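Long-range contacts in cortical-lytic enzyme (Bacillus cereus, PDB 4S3J), which hydrolyses partially degraded spore-cortex peptidoglycan during germination as an N-acetylglucosaminidase, recognising its muramic acid delta-lactam residues: residues Ala75-Val80 and Leu95-Gly100; Met320-Tyr325 and Gly403-Trp408. All coordinates share one frame; numbering follows the deposited sequence.

Contact 1. Residues Ala75-Val80 and Leu95-Gly100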
loop_
_atom_site.group_PDB
_atom_site.type_symbol
_atom_site.label_atom_id
_atom_site.label_comp_id
_atom_site.label_asym_id
_atom_site.label_seq_id
_atom_site.Cartn_x
_atom_site.Cartn_y
_atom_site.Cartn_z
ATOM N N ALA A 75 0.686 14.492 25.453
ATOM C CA ALA A 75 0.545 15.373 26.622
ATOM C C ALA A 75 -0.105 16.697 26.253
ATOM O O ALA A 75 -0.882 17.240 27.032
ATOM C CB ALA A 75 1.898 15.628 27.272
ATOM N N SER A 76 0.243 17.247 25.091
ATOM C CA SER A 76 -0.334 18.518 24.656
ATOM C C SER A 76 -1.817 18.376 24.345
ATOM O O SER A 76 -2.613 19.233 24.699
ATOM C CB SER A 76 0.392 19.061 23.431
ATOM O OG SER A 76 1.774 19.227 23.699
ATOM N N LEU A 77 -2.184 17.299 23.661
ATOM C CA LEU A 77 -3.596 17.062 23.321
ATOM C C LEU A 77 -4.426 16.888 24.570
ATOM O O LEU A 77 -5.515 17.441 24.680
ATOM C CB LEU A 77 -3.722 15.823 22.437
ATOM C CG LEU A 77 -5.133 15.383 22.055
ATOM C CD1 LEU A 77 -5.795 16.440 21.215
ATOM C CD2 LEU A 77 -5.084 14.040 21.274
ATOM N N ALA A 78 -3.905 16.124 25.525
ATOM C CA ALA A 78 -4.613 15.897 26.785
ATOM C C ALA A 78 -4.751 17.208 27.562
ATOM O O ALA A 78 -5.841 17.561 28.021
ATOM C CB ALA A 78 -3.886 14.848 27.617
ATOM N N LYS A 79 -3.649 17.929 27.708
ATOM C CA LYS A 79 -3.668 19.179 28.468
ATOM C C LYS A 79 -4.665 20.193 27.908
ATOM O O LYS A 79 -5.434 20.792 28.669
ATOM C CB LYS A 79 -2.264 19.776 28.534
ATOM C CG LYS A 79 -2.189 21.148 29.166
ATOM C CD LYS A 79 -0.754 21.577 29.455
ATOM C CE LYS A 79 -0.709 23.043 29.886
ATOM N NZ LYS A 79 -1.714 23.376 30.940
ATOM N N VAL A 80 -4.676 20.399 26.596
ATOM C CA VAL A 80 -5.477 21.494 26.057
ATOM C C VAL A 80 -6.976 21.184 26.161
ATOM O O VAL A 80 -7.812 22.087 26.053
ATOM C CB VAL A 80 -5.077 21.821 24.595
ATOM C CG1 VAL A 80 -5.553 20.744 23.613
ATOM C CG2 VAL A 80 -5.613 23.192 24.203
ATOM N N LEU A 95 -13.284 17.421 20.732
ATOM C CA LEU A 95 -11.941 17.756 21.203
ATOM C C LEU A 95 -11.309 18.887 20.395
ATOM O O LEU A 95 -11.524 19.013 19.177
ATOM C CB LEU A 95 -11.016 16.533 21.117
ATOM C CG LEU A 95 -11.445 15.303 21.902
ATOM C CD1 LEU A 95 -10.496 14.139 21.572
ATOM C CD2 LEU A 95 -11.463 15.559 23.394
ATOM N N TYR A 96 -10.473 19.673 21.072
ATOM C CA TYR A 96 -9.633 20.651 20.409
ATOM C C TYR A 96 -8.304 19.952 20.074
ATOM O O TYR A 96 -7.696 19.317 20.949
ATOM C CB TYR A 96 -9.385 21.891 21.284
ATOM C CG TYR A 96 -8.518 22.909 20.586
ATOM C CD1 TYR A 96 -7.149 22.847 20.664
ATOM C CD2 TYR A 96 -9.083 23.903 19.796
ATOM C CE1 TYR A 96 -6.351 23.755 19.994
ATOM C CE2 TYR A 96 -8.296 24.815 19.113
ATOM C CZ TYR A 96 -6.916 24.721 19.212
ATOM O OH TYR A 96 -6.087 25.605 18.547
ATOM N N VAL A 97 -7.872 20.057 18.821
ATOM C CA VAL A 97 -6.652 19.389 18.355
ATOM C C VAL A 97 -5.640 20.432 17.864
ATOM O O VAL A 97 -5.878 21.100 16.857
ATOM C CB VAL A 97 -6.944 18.382 17.225
ATOM C CG1 VAL A 97 -5.670 17.626 16.814
ATOM C CG2 VAL A 97 -7.971 17.371 17.648
ATOM N N PRO A 98 -4.527 20.609 18.590
ATOM C CA PRO A 98 -3.545 21.594 18.117
ATOM C C PRO A 98 -2.943 21.197 16.782
ATOM O O PRO A 98 -3.046 20.023 16.417
ATOM C CB PRO A 98 -2.465 21.576 19.201
ATOM C CG PRO A 98 -3.132 21.005 20.418
ATOM C CD PRO A 98 -4.166 20.049 19.903
ATOM N N LYS A 99 -2.404 22.172 16.048
ATOM C CA LYS A 99 -1.704 21.921 14.796
ATOM C C LYS A 99 -0.519 21.001 15.104
ATOM O O LYS A 99 0.254 21.268 16.027
ATOM C CB LYS A 99 -1.245 23.245 14.158
ATOM C CG LYS A 99 -0.527 23.089 12.823
ATOM C CD LYS A 99 0.008 24.415 12.254
ATOM C CE LYS A 99 0.720 24.203 10.908
ATOM N NZ LYS A 99 1.188 25.443 10.232
ATOM N N GLY A 100 -0.368 19.927 14.335
ATOM C CA GLY A 100 0.713 18.982 14.582
ATOM C C GLY A 100 1.861 19.257 13.639
ATOM O O GLY A 100 1.785 20.197 12.851
#
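Leu95 enters the contact region on the short strand 94-96, where its backbone pairs with Tyr55 and its side chain leans on Ile66 of helix 63-70. At Tyr96 the meeting with helix 74-80 begins. Its carbonyl oxygen is approached by two methyl groups: Leu77 CD1 lies 3.5 Å from Tyr96 O, and Val80 CG1 lies 3.7 Å from the same oxygen. The Tyr96 side chain, with CG anti to the backbone N (chi1 -180°), crosses Val80 at about a right angle, so that its ring atom CD1 comes within 3.9 Å of Val80 CG2. Val97 turns its CB away from the helix, yet its CG2 still stands 4.3 Å from Leu77 CD1. Leu77 CG is anti to its backbone N (chi1 177°), which carries CD1 in toward the strand. Pro98 completes the run by pointing toward the helix: its CD is 4.2 Å from Leu77 CD1, and its CG is 4.0 Å from Val80 CG1. No hydrogen bond joins the two segments directly, but Asn81 bridges them with its side-chain amide, OD1 to Tyr96 N and ND2 to Leu77 O. The chemistry therefore implies an apolar seat for helix 74-80 of this LysM domain against the chain leaving strand 94-96, buried at Leu77 and Val97 and lying at the surface where Val80 meets Tyr96.

Contact 2. Residues Met320-Tyr325 and Gly403-Trp408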
loop_
_atom_site.group_PDB
_atom_site.type_symbol
_atom_site.label_atom_id
_atom_site.label_comp_id
_atom_site.label_asym_id
_atom_site.label_seq_id
_atom_site.Cartn_x
_atom_site.Cartn_y
_atom_site.Cartn_z
ATOM N N MET A 320 6.929 -0.272 3.728
ATOM C CA MET A 320 5.855 -1.198 4.083
ATOM C C MET A 320 4.914 -1.425 2.909
ATOM O O MET A 320 4.281 -0.484 2.418
ATOM C CB MET A 320 5.064 -0.646 5.283
ATOM C CG MET A 320 3.907 -1.541 5.748
ATOM S SD MET A 320 2.887 -0.716 6.996
ATOM C CE MET A 320 2.006 0.458 5.978
ATOM N N GLY A 321 4.804 -2.671 2.463
ATOM C CA GLY A 321 3.846 -3.015 1.424
ATOM C C GLY A 321 2.424 -2.863 1.917
ATOM O O GLY A 321 2.113 -3.220 3.052
ATOM N N GLN A 322 1.568 -2.277 1.078
ATOM C CA GLN A 322 0.165 -2.087 1.418
ATOM C C GLN A 322 -0.737 -2.413 0.240
ATOM O O GLN A 322 -0.632 -1.797 -0.809
ATOM C CB GLN A 322 -0.074 -0.650 1.864
ATOM C CG GLN A 322 -1.518 -0.362 2.248
ATOM C CD GLN A 322 -1.975 -1.180 3.454
ATOM O OE1 GLN A 322 -1.289 -1.236 4.480
ATOM N NE2 GLN A 322 -3.134 -1.825 3.328
ATOM N N ASN A 323 -1.658 -3.346 0.450
ATOM C CA ASN A 323 -2.674 -3.677 -0.537
ATOM C C ASN A 323 -3.725 -2.582 -0.613
ATOM O O ASN A 323 -4.116 -2.021 0.425
ATOM C CB ASN A 323 -3.348 -5.005 -0.172
ATOM C CG ASN A 323 -3.916 -4.988 1.232
ATOM O OD1 ASN A 323 -3.160 -4.918 2.220
ATOM N ND2 ASN A 323 -5.246 -4.989 1.343
ATOM N N LEU A 324 -4.190 -2.292 -1.822
ATOM C CA LEU A 324 -5.363 -1.432 -1.982
ATOM C C LEU A 324 -6.623 -2.275 -2.239
ATOM O O LEU A 324 -7.755 -1.765 -2.135
ATOM C CB LEU A 324 -5.130 -0.427 -3.117
ATOM C CG LEU A 324 -4.084 0.662 -2.813
ATOM C CD1 LEU A 324 -3.818 1.485 -4.077
ATOM C CD2 LEU A 324 -4.567 1.541 -1.700
ATOM N N TYR A 325 -6.428 -3.557 -2.535
ATOM C CA TYR A 325 -7.528 -4.468 -2.835
ATOM C C TYR A 325 -8.050 -5.185 -1.596
ATOM O O TYR A 325 -7.329 -5.362 -0.609
ATOM C CB TYR A 325 -7.077 -5.522 -3.865
ATOM C CG TYR A 325 -5.838 -6.272 -3.404
ATOM C CD1 TYR A 325 -4.556 -5.781 -3.671
ATOM C CD2 TYR A 325 -5.939 -7.463 -2.679
ATOM C CE1 TYR A 325 -3.429 -6.443 -3.224
ATOM C CE2 TYR A 325 -4.797 -8.138 -2.239
ATOM C CZ TYR A 325 -3.556 -7.620 -2.516
ATOM O OH TYR A 325 -2.445 -8.262 -2.064
ATOM N N GLY A 403 10.698 4.084 6.534
ATOM C CA GLY A 403 10.872 5.047 5.466
ATOM C C GLY A 403 9.643 5.409 4.664
ATOM O O GLY A 403 9.498 6.550 4.217
ATOM N N GLY A 404 8.760 4.447 4.437
ATOM C CA GLY A 404 7.675 4.712 3.526
ATOM C C GLY A 404 6.699 3.578 3.351
ATOM O O GLY A 404 6.649 2.644 4.148
ATOM N N ILE A 405 5.892 3.707 2.302
ATOM C CA ILE A 405 4.796 2.794 2.023
ATOM C C ILE A 405 4.773 2.510 0.514
ATOM O O ILE A 405 5.031 3.394 -0.302
ATOM C CB ILE A 405 3.444 3.397 2.525
ATOM C CG1 ILE A 405 2.277 2.432 2.318
ATOM C CG2 ILE A 405 3.156 4.712 1.847
ATOM C CD1 ILE A 405 1.036 2.869 3.065
ATOM N N SER A 406 4.478 1.264 0.150
ATOM C CA SER A 406 4.440 0.835 -1.232
ATOM C C SER A 406 3.101 0.189 -1.548
ATOM O O SER A 406 2.755 -0.835 -0.979
ATOM C CB SER A 406 5.596 -0.143 -1.502
ATOM O OG SER A 406 5.586 -0.617 -2.831
ATOM N N TYR A 407 2.365 0.791 -2.473
ATOM C CA TYR A 407 0.995 0.371 -2.763
ATOM C C TYR A 407 0.877 -0.594 -3.943
ATOM O O TYR A 407 1.358 -0.300 -5.037
ATOM C CB TYR A 407 0.159 1.587 -3.059
ATOM C CG TYR A 407 -0.138 2.486 -1.884
ATOM C CD1 TYR A 407 -1.116 2.137 -0.941
ATOM C CD2 TYR A 407 0.507 3.697 -1.725
ATOM C CE1 TYR A 407 -1.421 2.985 0.125
ATOM C CE2 TYR A 407 0.202 4.560 -0.655
ATOM C CZ TYR A 407 -0.759 4.194 0.264
ATOM O OH TYR A 407 -1.115 5.023 1.323
ATOM N N TRP A 408 0.184 -1.715 -3.726
ATOM C CA TRP A 408 -0.219 -2.637 -4.791
ATOM C C TRP A 408 -1.753 -2.600 -4.877
ATOM O O TRP A 408 -2.421 -3.110 -3.965
ATOM C CB TRP A 408 0.239 -4.070 -4.517
ATOM C CG TRP A 408 0.003 -4.965 -5.713
ATOM C CD1 TRP A 408 -1.152 -5.603 -6.048
ATOM C CD2 TRP A 408 0.941 -5.279 -6.739
ATOM N NE1 TRP A 408 -0.988 -6.313 -7.217
ATOM C CE2 TRP A 408 0.288 -6.118 -7.664
ATOM C CE3 TRP A 408 2.271 -4.926 -6.975
ATOM C CZ2 TRP A 408 0.918 -6.620 -8.798
ATOM C CZ3 TRP A 408 2.892 -5.426 -8.107
ATOM C CH2 TRP A 408 2.213 -6.257 -9.002
#
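Asn323 ND2 is gripped by two hydrogen bonds, one to Glu385 OE2 and one to Tyr325 O at 2.9 Å; with Ser297 OG on OD1, they hold the amide. Asn323 CB lies 3.4 Å above the Tyr325 ring, offset toward its rim, where Tyr325 CG sits between backbone N and carbonyl carbon (chi1 55°). Across the strands, Trp408 O accepts the 2.9 Å hydrogen bond of Leu324 N. Four more backbone bonds make a parallel ladder, the shortest from Gln322 N to Ser406 O at 2.8 Å. The donors sit above the carbonyl planes. On one face, Met320 CE is 3.9 Å from Ile405 CD1, and Gln322, bent at chi2, sets CG 4.0 Å from Tyr407 CE1; its NE2 bonds to Asn323 O and its OE1 to Lys393. Helix 387-400 covers this face. Beyond strand 320-323, Leu324 reaches back, its CD2 3.6 Å from Tyr407 CD1. Trp408, on the face of Asn323 and Ser406, puts CD1 3.7 Å from Tyr325 CE1, rim to rim with planes at 89°; Tyr325 OH bonds to Asp285. Parallel neighbours with helices on one face and polar and aromatic groups on the other are typical of the family 18 TIM barrel, here its seventh and eighth strands.

Overall arrangement
The two contacts belong to separate modules of one chain: contact 1 lies in the second LysM domain, contact 2 in the glycosyl hydrolase family 18 barrel. Their centres are 30 Å apart and their nearest atoms about 18 Å, so they do not touch, and in sequence contact 1 closes before contact 2 opens. The centre of contact 2 is about 2 Å, and that of contact 1 about 29 Å, from the centre of the chain. The Trp408 side chain is about 8 Å from that of Glu220, the likely proton donor, which is consistent with the Trp408 end of contact 2 lying near the catalytic centre. Contact 1 is away from it. A bound 1,2-ethanediol, probably from crystallisation, lies about 3 Å from the Val97 side chain.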